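Local coordinates for protein peptide methionine sulfoxide reductase MsrA (Treponema denticola ATCC 35405, PDB 5FA9) that probably repairs oxidised proteins by reducing methionine sulfoxide back to methionine, joining an MsrA and an MsrB reductase in one fused chain, at residues Tyr72-Asp77 and Leu155-Lys160; Glu175-Lys178 and Gln184-Val187; Glu207-Asp212 and Asp297-Glu302; Asn224-Gly229 and Asp274-Ala279. The protein carries 2 engineered substitutions. One frame throughout, in Å; residues are numbered along the deposited sequence.

Contacts 1, 2 and 3 follow one another along the chain, while both segments of contact 4 fall between those of contact 3. Contact 1 ties helix 65-74 of the MsrA part to the 3-10 segment 155-159; contacts 2, 3 and 4 belong to the MsrB end of the fusion. The centres of contacts 1 and 2 lie about 35 Å apart, those of contacts 1 and 4 about 31 Å, on opposite sides of the chain's centre. Contacts 3 and 4, about 22 Å between centres, touch where Tyr210 OH packs at 3.2 Å from Lys225 CD. The touch brings the three-stranded sheet (strand 208-212) and six-stranded sheet (strand 225-226) of the MsrB part together.

Contact 1 of 4, residues Tyr72-Asp77 and Leu155-Lys160; sequences YFRIID and LTLALK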
loop_
_atom_site.group_PDB
_atom_site.type_symbol
_atom_site.label_atom_id
_atom_site.label_comp_id
_atom_site.label_asym_id
_atom_site.label_seq_id
_atom_site.Cartn_x
_atom_site.Cartn_y
_atom_site.Cartn_z
ATOM N N TYR B 72 -12.223 4.097 14.647
ATOM C CA TYR B 72 -11.426 5.105 15.334
ATOM C C TYR B 72 -12.260 5.917 16.321
ATOM O O TYR B 72 -11.879 6.077 17.481
ATOM C CB TYR B 72 -10.760 6.034 14.316
ATOM C CG TYR B 72 -10.066 7.227 14.932
ATOM C CD1 TYR B 72 -8.896 7.074 15.664
ATOM C CD2 TYR B 72 -10.574 8.510 14.768
ATOM C CE1 TYR B 72 -8.258 8.162 16.228
ATOM C CE2 TYR B 72 -9.940 9.604 15.325
ATOM C CZ TYR B 72 -8.783 9.424 16.054
ATOM O OH TYR B 72 -8.150 10.510 16.613
ATOM N N PHE B 73 -13.400 6.420 15.859
ATOM C CA PHE B 73 -14.285 7.213 16.708
ATOM C C PHE B 73 -14.939 6.357 17.790
ATOM O O PHE B 73 -15.391 6.873 18.812
ATOM C CB PHE B 73 -15.357 7.907 15.866
ATOM C CG PHE B 73 -14.916 9.223 15.288
ATOM C CD1 PHE B 73 -14.308 9.282 14.045
ATOM C CD2 PHE B 73 -15.107 10.402 15.991
ATOM C CE1 PHE B 73 -13.900 10.492 13.512
ATOM C CE2 PHE B 73 -14.703 11.615 15.464
ATOM C CZ PHE B 73 -14.098 11.660 14.223
ATOM N N ARG B 74 -14.986 5.050 17.559
ATOM C CA ARG B 74 -15.581 4.123 18.514
ATOM C C ARG B 74 -14.721 3.981 19.769
ATOM O O ARG B 74 -15.240 3.804 20.872
ATOM C CB ARG B 74 -15.790 2.754 17.863
ATOM C CG ARG B 74 -16.204 1.655 18.827
ATOM C CD ARG B 74 -15.975 0.283 18.220
ATOM N NE ARG B 74 -16.691 -0.766 18.938
ATOM C CZ ARG B 74 -16.695 -2.046 18.577
ATOM N NH1 ARG B 74 -16.018 -2.435 17.506
ATOM N NH2 ARG B 74 -17.375 -2.935 19.287
ATOM N N ILE B 75 -13.407 4.075 19.598
ATOM C CA ILE B 75 -12.479 3.814 20.695
ATOM C C ILE B 75 -11.893 5.082 21.314
ATOM O O ILE B 75 -11.000 5.006 22.155
ATOM C CB ILE B 75 -11.315 2.915 20.233
ATOM C CG1 ILE B 75 -10.479 3.628 19.167
ATOM C CG2 ILE B 75 -11.841 1.590 19.703
ATOM C CD1 ILE B 75 -9.261 2.846 18.725
ATOM N N ILE B 76 -12.390 6.246 20.906
ATOM C CA ILE B 76 -11.896 7.500 21.467
ATOM C C ILE B 76 -13.021 8.419 21.928
ATOM O O ILE B 76 -14.186 8.219 21.585
ATOM C CB ILE B 76 -11.036 8.288 20.455
ATOM C CG1 ILE B 76 -11.909 8.827 19.321
ATOM C CG2 ILE B 76 -9.891 7.434 19.926
ATOM C CD1 ILE B 76 -11.254 9.924 18.519
ATOM N N ASP B 77 -12.655 9.426 22.715
ATOM C CA ASP B 77 -13.555 10.524 23.037
ATOM C C ASP B 77 -13.173 11.728 22.182
ATOM O O ASP B 77 -12.201 12.422 22.480
ATOM C CB ASP B 77 -13.489 10.872 24.526
ATOM C CG ASP B 77 -14.475 11.957 24.919
ATOM O OD1 ASP B 77 -15.404 12.238 24.134
ATOM O OD2 ASP B 77 -14.320 12.531 26.018
ATOM N N LEU B 155 -9.915 -4.246 23.994
ATOM C CA LEU B 155 -9.509 -4.895 22.749
ATOM C C LEU B 155 -10.515 -5.931 22.255
ATOM O O LEU B 155 -10.509 -6.296 21.080
ATOM C CB LEU B 155 -8.138 -5.555 22.919
ATOM C CG LEU B 155 -6.963 -4.618 23.206
ATOM C CD1 LEU B 155 -5.654 -5.391 23.189
ATOM C CD2 LEU B 155 -6.928 -3.471 22.207
ATOM N N THR B 156 -11.378 -6.403 23.149
ATOM C CA THR B 156 -12.386 -7.391 22.781
ATOM C C THR B 156 -13.468 -6.777 21.896
ATOM O O THR B 156 -14.231 -7.495 21.251
ATOM C CB THR B 156 -13.046 -8.020 24.022
ATOM O OG1 THR B 156 -13.734 -7.009 24.769
ATOM C CG2 THR B 156 -11.998 -8.678 24.907
ATOM N N LEU B 157 -13.527 -5.447 21.871
ATOM C CA LEU B 157 -14.489 -4.731 21.038
ATOM C C LEU B 157 -14.241 -4.975 19.553
ATOM O O LEU B 157 -15.177 -4.981 18.754
ATOM C CB LEU B 157 -14.444 -3.229 21.330
ATOM C CG LEU B 157 -15.008 -2.769 22.675
ATOM C CD1 LEU B 157 -14.994 -1.251 22.764
ATOM C CD2 LEU B 157 -16.415 -3.306 22.877
ATOM N N ALA B 158 -12.976 -5.169 19.190
ATOM C CA ALA B 158 -12.601 -5.443 17.806
ATOM C C ALA B 158 -13.240 -6.731 17.292
ATOM O O ALA B 158 -13.396 -6.919 16.085
ATOM C CB ALA B 158 -11.088 -5.514 17.674
ATOM N N LEU B 159 -13.606 -7.614 18.215
ATOM C CA LEU B 159 -14.262 -8.869 17.865
ATOM C C LEU B 159 -15.754 -8.786 18.167
ATOM O O LEU B 159 -16.469 -9.787 18.112
ATOM C CB LEU B 159 -13.628 -10.036 18.620
ATOM C CG LEU B 159 -12.117 -10.196 18.438
ATOM C CD1 LEU B 159 -11.568 -11.254 19.382
ATOM C CD2 LEU B 159 -11.787 -10.537 16.992
ATOM N N LYS B 160 -16.211 -7.580 18.487
ATOM C CA LYS B 160 -17.618 -7.327 18.775
ATOM C C LYS B 160 -18.195 -6.382 17.721
ATOM O O LYS B 160 -17.441 -5.669 17.058
ATOM C CB LYS B 160 -17.772 -6.745 20.184
ATOM C CG LYS B 160 -17.437 -7.734 21.291
ATOM C CD LYS B 160 -17.478 -7.078 22.661
ATOM C CE LYS B 160 -17.177 -8.087 23.758
ATOM N NZ LYS B 160 -17.208 -7.469 25.112
HETATM O O HOH W 1 -15.659 -4.396 16.061
#
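Arg74 reaches across to Leu157 with its whole length: CG stands opposite the backbone N (chi1 171°) and the chain stays extended to NE, which carries the guanidinium group off the end of helix 65-74 and onto the backbone of Leu157. CB of Leu157 lies over one face of that group, 3.6 Å above its plane and displaced toward the rim, so this is apolar packing on a flat cation. Leu157 CG is turned beside its own backbone N (chi1 -71°), and from there CD2 comes within 3.7 Å of Arg74 NH2. Polar atoms also gather here. Leu157 O lies 3.0 Å from both Arg74 NH1 and Arg74 NH2, and it accepts the backbone bond from Lys160 N at 2.8 Å. Lys160 O approaches the edge of the guanidinium group, near its plane, 3.5 Å from Arg74 NH2. A water modelled between NH1 and Lys160 O has distances too short to trust. Beyond the pair, Tyr18 of helix 12-19 makes a weak hydrogen bond to Arg74 NH1 and packs on Ile75, Leu157 and Ala158. Helix 12-19 therefore lies against both partners, the C-terminal end of helix 65-74 and the 3-10 segment 155-159.

Contact 2 of 4, residues Glu175-Lys178 and Gln184-Val187; sequences ELKK and QFSV
Two consecutive short helices, 173-179 and 182-190, pack at their near ends through Phe185, whose ring is laid against the backbone and side-chain base of Lys177. The backbones come closest at Lys177 and Phe185, with CA atoms 6.3 Å apart. Phe185 CG is opposite its backbone N (chi1 -176°), which swings the ring out from its helix toward the other one. Its CD1-CE1 side makes the contact: CD1 lies 3.7 Å from Lys177 CA, and CE1 lies 3.8 Å from Lys177 N and 3.9 Å from Lys177 CB. Lys177 CG sits over one face of the ring, so it is the aliphatic part of the lysine that meets the aromatic group. Only a two-residue link joins the helices, in the stretch that leads into the strands of the MsrB part. The charged end of Lys177 bends away at chi3 (30°) and forms a salt bridge with Glu174 on its own helix. Leu176 completes the apolar side, its CB 4.2 Å from Phe185 CD1. Buried Leu176 also packs on Gln189, one turn further along helix 182-190, and on Thr214 in a loop, while Phe185 touches Glu190.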
loop_
_atom_site.group_PDB
_atom_site.type_symbol
_atom_site.label_atom_id
_atom_site.label_comp_id
_atom_site.label_asym_id
_atom_site.label_seq_id
_atom_site.Cartn_x
_atom_site.Cartn_y
_atom_site.Cartn_z
ATOM N N GLU B 175 -40.950 -18.607 10.947
ATOM C CA GLU B 175 -41.336 -17.230 10.656
ATOM C C GLU B 175 -40.946 -16.865 9.228
ATOM O O GLU B 175 -41.723 -16.247 8.494
ATOM C CB GLU B 175 -40.694 -16.253 11.645
ATOM C CG GLU B 175 -41.021 -16.514 13.108
ATOM C CD GLU B 175 -40.423 -15.460 14.021
ATOM O OE1 GLU B 175 -40.686 -14.264 13.778
ATOM O OE2 GLU B 175 -39.719 -15.821 14.988
ATOM N N LEU B 176 -39.742 -17.269 8.840
ATOM C CA LEU B 176 -39.211 -16.952 7.522
ATOM C C LEU B 176 -40.005 -17.618 6.404
ATOM O O LEU B 176 -40.097 -17.083 5.300
ATOM C CB LEU B 176 -37.740 -17.368 7.432
ATOM C CG LEU B 176 -36.752 -16.570 8.283
ATOM C CD1 LEU B 176 -35.362 -17.188 8.223
ATOM C CD2 LEU B 176 -36.716 -15.114 7.844
ATOM N N LYS B 177 -40.588 -18.778 6.689
ATOM C CA LYS B 177 -41.297 -19.528 5.657
ATOM C C LYS B 177 -42.616 -18.872 5.245
ATOM O O LYS B 177 -43.080 -19.056 4.120
ATOM C CB LYS B 177 -41.546 -20.965 6.126
ATOM C CG LYS B 177 -42.096 -21.885 5.038
ATOM C CD LYS B 177 -41.922 -23.362 5.380
ATOM C CE LYS B 177 -41.950 -23.612 6.879
ATOM N NZ LYS B 177 -41.577 -25.015 7.214
ATOM N N LYS B 178 -43.217 -18.105 6.146
ATOM C CA LYS B 178 -44.469 -17.425 5.829
ATOM C C LYS B 178 -44.249 -15.952 5.474
ATOM O O LYS B 178 -45.026 -15.365 4.721
ATOM C CB LYS B 178 -45.458 -17.578 6.984
ATOM C CG LYS B 178 -45.161 -18.800 7.841
ATOM C CD LYS B 178 -46.210 -19.030 8.905
ATOM C CE LYS B 178 -47.421 -19.689 8.279
ATOM N NZ LYS B 178 -47.036 -21.000 7.668
ATOM N N GLN B 184 -37.387 -16.034 -2.049
ATOM C CA GLN B 184 -36.606 -15.436 -0.972
ATOM C C GLN B 184 -36.203 -16.487 0.053
ATOM O O GLN B 184 -35.072 -16.496 0.536
ATOM C CB GLN B 184 -37.392 -14.316 -0.293
ATOM C CG GLN B 184 -37.689 -13.130 -1.192
ATOM C CD GLN B 184 -38.585 -12.108 -0.525
ATOM O OE1 GLN B 184 -39.085 -12.331 0.577
ATOM N NE2 GLN B 184 -38.794 -10.979 -1.191
ATOM N N PHE B 185 -37.140 -17.369 0.383
ATOM C CA PHE B 185 -36.877 -18.451 1.323
ATOM C C PHE B 185 -35.908 -19.463 0.723
ATOM O O PHE B 185 -34.985 -19.925 1.391
ATOM C CB PHE B 185 -38.181 -19.142 1.730
ATOM C CG PHE B 185 -38.002 -20.213 2.771
ATOM C CD1 PHE B 185 -37.998 -19.894 4.118
ATOM C CD2 PHE B 185 -37.844 -21.539 2.402
ATOM C CE1 PHE B 185 -37.834 -20.874 5.078
ATOM C CE2 PHE B 185 -37.680 -22.524 3.356
ATOM C CZ PHE B 185 -37.676 -22.191 4.697
ATOM N N SER B 186 -36.132 -19.805 -0.543
ATOM C CA SER B 186 -35.299 -20.775 -1.244
ATOM C C SER B 186 -33.840 -20.333 -1.310
ATOM O O SER B 186 -32.935 -21.113 -1.017
ATOM C CB SER B 186 -35.834 -21.014 -2.657
ATOM O OG SER B 186 -36.951 -21.887 -2.637
ATOM N N VAL B 187 -33.617 -19.084 -1.699
ATOM C CA VAL B 187 -32.264 -18.552 -1.821
ATOM C C VAL B 187 -31.550 -18.492 -0.472
ATOM O O VAL B 187 -30.427 -18.976 -0.333
ATOM C CB VAL B 187 -32.271 -17.143 -2.451
ATOM C CG1 VAL B 187 -30.936 -16.449 -2.227
ATOM C CG2 VAL B 187 -32.594 -17.226 -3.938
#

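Contact 3 of 4, residues Glu207-Asp212 and Asp297-Glu302; sequences EGIYVD and DKMEKE
Met299 lays its thioether end across Ile209. The methyl CE makes the closest approach, 3.7 Å from Ile209 CG2, and lies 3.9 Å from Ile209 CD1, so it rests against both branches of the isoleucine. SD follows at 3.8 Å from Ile209 CG2, and the same sulfur lies 4.3 Å from Gly208 CA, where no side chain intervenes. All three residues are buried, and the contact is wholly apolar. The torsions account for this fit. Ile209 takes chi1 57°, which puts CG1 in the crowded position between the backbone N and carbonyl carbon, with CG2 beside the N. Met299 is straight through chi2 and then bends at chi3 (59°), turning CE toward the isoleucine. Gly208 has a backbone conformation in which a beta carbon would collide with the carbonyl oxygen of Glu207, as suits glycine. In the next shell, Val311 packs on both Ile209 and Met299, joined by Tyr304 and Pro218 on Ile209 and by Leu308 and Ile294 on Met299. Glu207 forms a salt bridge with Lys312, and Glu302 one with Arg292. Strand 208-212 is the middle strand of the antiparallel sheet 218-221, 208-212, 291-295, and the short, weakly bonded helix 296-299 follows edge strand 291-295 directly and lays Met299 against the sheet, a helix-on-sheet packing within the MsrB part.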
loop_
_atom_site.group_PDB
_atom_site.type_symbol
_atom_site.label_atom_id
_atom_site.label_comp_id
_atom_site.label_asym_id
_atom_site.label_seq_id
_atom_site.Cartn_x
_atom_site.Cartn_y
_atom_site.Cartn_z
ATOM N N GLU B 207 -29.050 5.229 -5.183
ATOM C CA GLU B 207 -28.189 5.366 -4.014
ATOM C C GLU B 207 -28.877 4.865 -2.753
ATOM O O GLU B 207 -30.034 5.193 -2.488
ATOM C CB GLU B 207 -27.756 6.820 -3.828
ATOM C CG GLU B 207 -26.897 7.361 -4.955
ATOM C CD GLU B 207 -26.434 8.780 -4.697
ATOM O OE1 GLU B 207 -25.258 8.963 -4.317
ATOM O OE2 GLU B 207 -27.247 9.713 -4.870
ATOM N N GLY B 208 -28.152 4.066 -1.978
ATOM C CA GLY B 208 -28.683 3.488 -0.760
ATOM C C GLY B 208 -27.908 2.246 -0.366
ATOM O O GLY B 208 -26.859 1.953 -0.938
ATOM N N ILE B 209 -28.423 1.516 0.615
ATOM C CA ILE B 209 -27.773 0.293 1.069
ATOM C C ILE B 209 -28.626 -0.935 0.772
ATOM O O ILE B 209 -29.850 -0.846 0.663
ATOM C CB ILE B 209 -27.469 0.336 2.579
ATOM C CG1 ILE B 209 -28.752 0.572 3.378
ATOM C CG2 ILE B 209 -26.447 1.415 2.885
ATOM C CD1 ILE B 209 -28.557 0.505 4.879
ATOM N N TYR B 210 -27.967 -2.080 0.645
ATOM C CA TYR B 210 -28.665 -3.345 0.467
ATOM C C TYR B 210 -28.595 -4.131 1.766
ATOM O O TYR B 210 -27.515 -4.410 2.287
ATOM C CB TYR B 210 -28.074 -4.138 -0.698
ATOM C CG TYR B 210 -28.290 -3.468 -2.036
ATOM C CD1 TYR B 210 -27.411 -2.499 -2.501
ATOM C CD2 TYR B 210 -29.385 -3.794 -2.826
ATOM C CE1 TYR B 210 -27.611 -1.880 -3.720
ATOM C CE2 TYR B 210 -29.592 -3.181 -4.046
ATOM C CZ TYR B 210 -28.703 -2.225 -4.488
ATOM O OH TYR B 210 -28.907 -1.612 -5.701
ATOM N N VAL B 211 -29.766 -4.481 2.281
ATOM C CA VAL B 211 -29.884 -5.057 3.609
ATOM C C VAL B 211 -30.283 -6.534 3.561
ATOM O O VAL B 211 -30.931 -6.979 2.613
ATOM C CB VAL B 211 -30.912 -4.232 4.436
ATOM C CG1 VAL B 211 -32.044 -5.097 4.978
ATOM C CG2 VAL B 211 -30.217 -3.452 5.539
ATOM N N ASP B 212 -29.872 -7.292 4.577
ATOM C CA ASP B 212 -30.274 -8.689 4.710
ATOM C C ASP B 212 -31.791 -8.770 4.837
ATOM O O ASP B 212 -32.377 -8.204 5.760
ATOM C CB ASP B 212 -29.593 -9.336 5.922
ATOM C CG ASP B 212 -29.727 -10.854 5.936
ATOM O OD1 ASP B 212 -30.643 -11.395 5.280
ATOM O OD2 ASP B 212 -28.911 -11.511 6.617
ATOM N N ASP B 297 -32.226 8.514 1.001
ATOM C CA ASP B 297 -33.131 9.496 1.588
ATOM C C ASP B 297 -33.924 8.932 2.765
ATOM O O ASP B 297 -34.303 9.668 3.676
ATOM C CB ASP B 297 -34.097 10.030 0.528
ATOM C CG ASP B 297 -33.403 10.869 -0.525
ATOM O OD1 ASP B 297 -32.234 11.250 -0.308
ATOM O OD2 ASP B 297 -34.028 11.147 -1.570
ATOM N N LYS B 298 -34.169 7.626 2.741
ATOM C CA LYS B 298 -34.992 6.986 3.763
ATOM C C LYS B 298 -34.162 6.225 4.794
ATOM O O LYS B 298 -34.708 5.658 5.741
ATOM C CB LYS B 298 -35.993 6.036 3.102
ATOM C CG LYS B 298 -36.710 6.637 1.903
ATOM C CD LYS B 298 -38.037 5.949 1.638
ATOM C CE LYS B 298 -38.732 6.551 0.427
ATOM N NZ LYS B 298 -37.835 6.594 -0.764
ATOM N N MET B 299 -32.846 6.212 4.605
ATOM C CA MET B 299 -31.946 5.485 5.494
ATOM C C MET B 299 -32.009 5.986 6.934
ATOM O O MET B 299 -32.104 5.193 7.871
ATOM C CB MET B 299 -30.506 5.571 4.982
ATOM C CG MET B 299 -30.180 4.583 3.875
ATOM S SD MET B 299 -28.456 4.662 3.354
ATOM C CE MET B 299 -27.620 4.303 4.897
ATOM N N GLU B 300 -31.953 7.304 7.102
ATOM C CA GLU B 300 -31.932 7.908 8.431
ATOM C C GLU B 300 -33.236 7.685 9.198
ATOM O O GLU B 300 -33.217 7.427 10.401
ATOM C CB GLU B 300 -31.638 9.406 8.319
ATOM C CG GLU B 300 -31.159 10.045 9.611
ATOM C CD GLU B 300 -30.310 11.278 9.368
ATOM O OE1 GLU B 300 -30.273 11.758 8.215
ATOM O OE2 GLU B 300 -29.679 11.766 10.328
ATOM N N LYS B 301 -34.366 7.786 8.503
ATOM C CA LYS B 301 -35.668 7.609 9.138
ATOM C C LYS B 301 -35.946 6.157 9.514
ATOM O O LYS B 301 -36.687 5.890 10.461
ATOM C CB LYS B 301 -36.784 8.141 8.233
ATOM C CG LYS B 301 -37.503 9.372 8.784
ATOM C CD LYS B 301 -36.611 10.216 9.686
ATOM C CE LYS B 301 -37.218 11.587 9.944
ATOM N NZ LYS B 301 -36.376 12.410 10.856
ATOM N N GLU B 302 -35.350 5.220 8.783
ATOM C CA GLU B 302 -35.556 3.804 9.074
ATOM C C GLU B 302 -34.487 3.256 10.017
ATOM O O GLU B 302 -34.402 2.049 10.235
ATOM C CB GLU B 302 -35.582 2.985 7.781
ATOM C CG GLU B 302 -36.763 3.292 6.879
ATOM C CD GLU B 302 -36.779 2.438 5.629
ATOM O OE1 GLU B 302 -36.294 1.288 5.690
ATOM O OE2 GLU B 302 -37.278 2.912 4.588
#

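Contact 4 of 4, residues Asn224-Gly229 and Asp274-Ala279; sequences NKYDAG and DGPADA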
loop_
_atom_site.group_PDB
_atom_site.type_symbol
_atom_site.label_atom_id
_atom_site.label_comp_id
_atom_site.label_asym_id
_atom_site.label_seq_id
_atom_site.Cartn_x
_atom_site.Cartn_y
_atom_site.Cartn_z
ATOM N N ASN B 224 -20.581 0.433 -4.179
ATOM C CA ASN B 224 -19.730 -0.683 -4.572
ATOM C C ASN B 224 -20.391 -1.576 -5.616
ATOM O O ASN B 224 -19.838 -2.603 -6.007
ATOM C CB ASN B 224 -19.357 -1.509 -3.343
ATOM C CG ASN B 224 -18.695 -0.677 -2.264
ATOM O OD1 ASN B 224 -17.722 0.031 -2.519
ATOM N ND2 ASN B 224 -19.228 -0.750 -1.050
ATOM N N LYS B 225 -21.575 -1.172 -6.063
ATOM C CA LYS B 225 -22.343 -1.950 -7.028
ATOM C C LYS B 225 -21.933 -1.629 -8.461
ATOM O O LYS B 225 -21.661 -0.476 -8.793
ATOM C CB LYS B 225 -23.837 -1.694 -6.835
ATOM C CG LYS B 225 -24.743 -2.659 -7.575
ATOM C CD LYS B 225 -26.192 -2.444 -7.179
ATOM C CE LYS B 225 -27.090 -3.532 -7.740
ATOM N NZ LYS B 225 -27.145 -3.506 -9.227
ATOM N N TYR B 226 -21.891 -2.653 -9.308
ATOM C CA TYR B 226 -21.551 -2.468 -10.715
ATOM C C TYR B 226 -22.190 -3.552 -11.580
ATOM O O TYR B 226 -22.689 -4.554 -11.068
ATOM C CB TYR B 226 -20.032 -2.466 -10.906
ATOM C CG TYR B 226 -19.401 -3.838 -10.861
ATOM C CD1 TYR B 226 -19.197 -4.495 -9.654
ATOM C CD2 TYR B 226 -18.999 -4.475 -12.028
ATOM C CE1 TYR B 226 -18.618 -5.749 -9.613
ATOM C CE2 TYR B 226 -18.421 -5.727 -11.997
ATOM C CZ TYR B 226 -18.233 -6.360 -10.788
ATOM O OH TYR B 226 -17.653 -7.607 -10.759
ATOM N N ASP B 227 -22.170 -3.346 -12.894
ATOM C CA ASP B 227 -22.767 -4.294 -13.828
ATOM C C ASP B 227 -21.732 -5.304 -14.317
ATOM O O ASP B 227 -20.871 -4.978 -15.134
ATOM C CB ASP B 227 -23.387 -3.556 -15.018
ATOM C CG ASP B 227 -24.387 -4.409 -15.785
ATOM O OD1 ASP B 227 -24.199 -5.641 -15.862
ATOM O OD2 ASP B 227 -25.364 -3.841 -16.317
ATOM N N ALA B 228 -21.823 -6.530 -13.811
ATOM C CA ALA B 228 -20.921 -7.596 -14.228
ATOM C C ALA B 228 -21.439 -8.283 -15.488
ATOM O O ALA B 228 -20.706 -9.011 -16.156
ATOM C CB ALA B 228 -20.741 -8.607 -13.107
ATOM N N GLY B 229 -22.708 -8.043 -15.805
ATOM C CA GLY B 229 -23.315 -8.599 -17.001
ATOM C C GLY B 229 -23.660 -10.071 -16.886
ATOM O O GLY B 229 -23.945 -10.727 -17.887
ATOM N N ASP B 274 -12.862 -12.379 -10.420
ATOM C CA ASP B 274 -12.862 -11.738 -11.732
ATOM C C ASP B 274 -13.543 -10.370 -11.712
ATOM O O ASP B 274 -14.089 -9.926 -12.720
ATOM C CB ASP B 274 -13.539 -12.643 -12.765
ATOM C CG ASP B 274 -14.985 -12.947 -12.420
ATOM O OD1 ASP B 274 -15.392 -12.691 -11.268
ATOM O OD2 ASP B 274 -15.715 -13.443 -13.304
ATOM N N GLY B 275 -13.512 -9.709 -10.559
ATOM C CA GLY B 275 -14.066 -8.374 -10.433
ATOM C C GLY B 275 -13.131 -7.319 -10.992
ATOM O O GLY B 275 -12.008 -7.633 -11.388
ATOM N N PRO B 276 -13.590 -6.057 -11.031
ATOM C CA PRO B 276 -12.761 -4.944 -11.509
ATOM C C PRO B 276 -11.502 -4.787 -10.665
ATOM O O PRO B 276 -11.588 -4.610 -9.449
ATOM C CB PRO B 276 -13.684 -3.728 -11.366
ATOM C CG PRO B 276 -14.697 -4.135 -10.351
ATOM C CD PRO B 276 -14.909 -5.601 -10.567
ATOM N N ALA B 277 -10.346 -4.851 -11.316
ATOM C CA ALA B 277 -9.066 -4.912 -10.622
ATOM C C ALA B 277 -8.745 -3.650 -9.822
ATOM O O ALA B 277 -8.091 -3.723 -8.782
ATOM C CB ALA B 277 -7.958 -5.188 -11.616
ATOM N N ASP B 278 -9.203 -2.497 -10.301
ATOM C CA ASP B 278 -8.924 -1.239 -9.617
ATOM C C ASP B 278 -9.727 -1.115 -8.323
ATOM O O ASP B 278 -9.386 -0.323 -7.445
ATOM C CB ASP B 278 -9.211 -0.045 -10.537
ATOM C CG ASP B 278 -10.604 -0.085 -11.142
ATOM O OD1 ASP B 278 -11.438 -0.901 -10.697
ATOM O OD2 ASP B 278 -10.867 0.710 -12.069
ATOM N N ALA B 279 -10.787 -1.908 -8.211
ATOM C CA ALA B 279 -11.631 -1.899 -7.023
ATOM C C ALA B 279 -11.255 -3.031 -6.073
ATOM O O ALA B 279 -11.855 -3.187 -5.010
ATOM C CB ALA B 279 -13.098 -2.000 -7.413
HETATM O O HOH W 2 -16.287 -8.674 -12.891
#
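Apolar contact centres on Pro276 against the face of the Tyr226 ring. Pro276 CG lies 4.2 Å from the centroid of the Tyr226 ring and 12° off the ring normal, a CH-pi contact over the centre of one face. CD of the same proline sits over the phenolic end, 3.4 Å from Tyr226 CZ, and comes equally near the hydroxyl oxygen. Tyr226 CG stands between its backbone N and carbonyl carbon (chi1 77°), a torsion that directs the ring toward the proline. Gly275 CA adds a further van der Waals contact, 3.7 Å from Tyr226 OH. In the fold, this joins the short, weakly bonded edge strand 225-226 of the six-stranded antiparallel sheet of the MsrB part to the loop between strands 267-272 and 283-286, across the neighbouring strand 234-235. The polar interactions run through water. One molecule at the ring edge, in its plane, bonds Tyr226 OH at 2.7 Å and appears to donate to Asp274 O, although that second distance, 2.5 Å, is short. Among charged groups, Asp274 pairs with Arg283, whose side chain also touches Tyr226, and Asp227 pairs with Lys203. Just after the proline, Ala277 forms backbone hydrogen bonds to the second subunit and packs on Leu129 of that subunit.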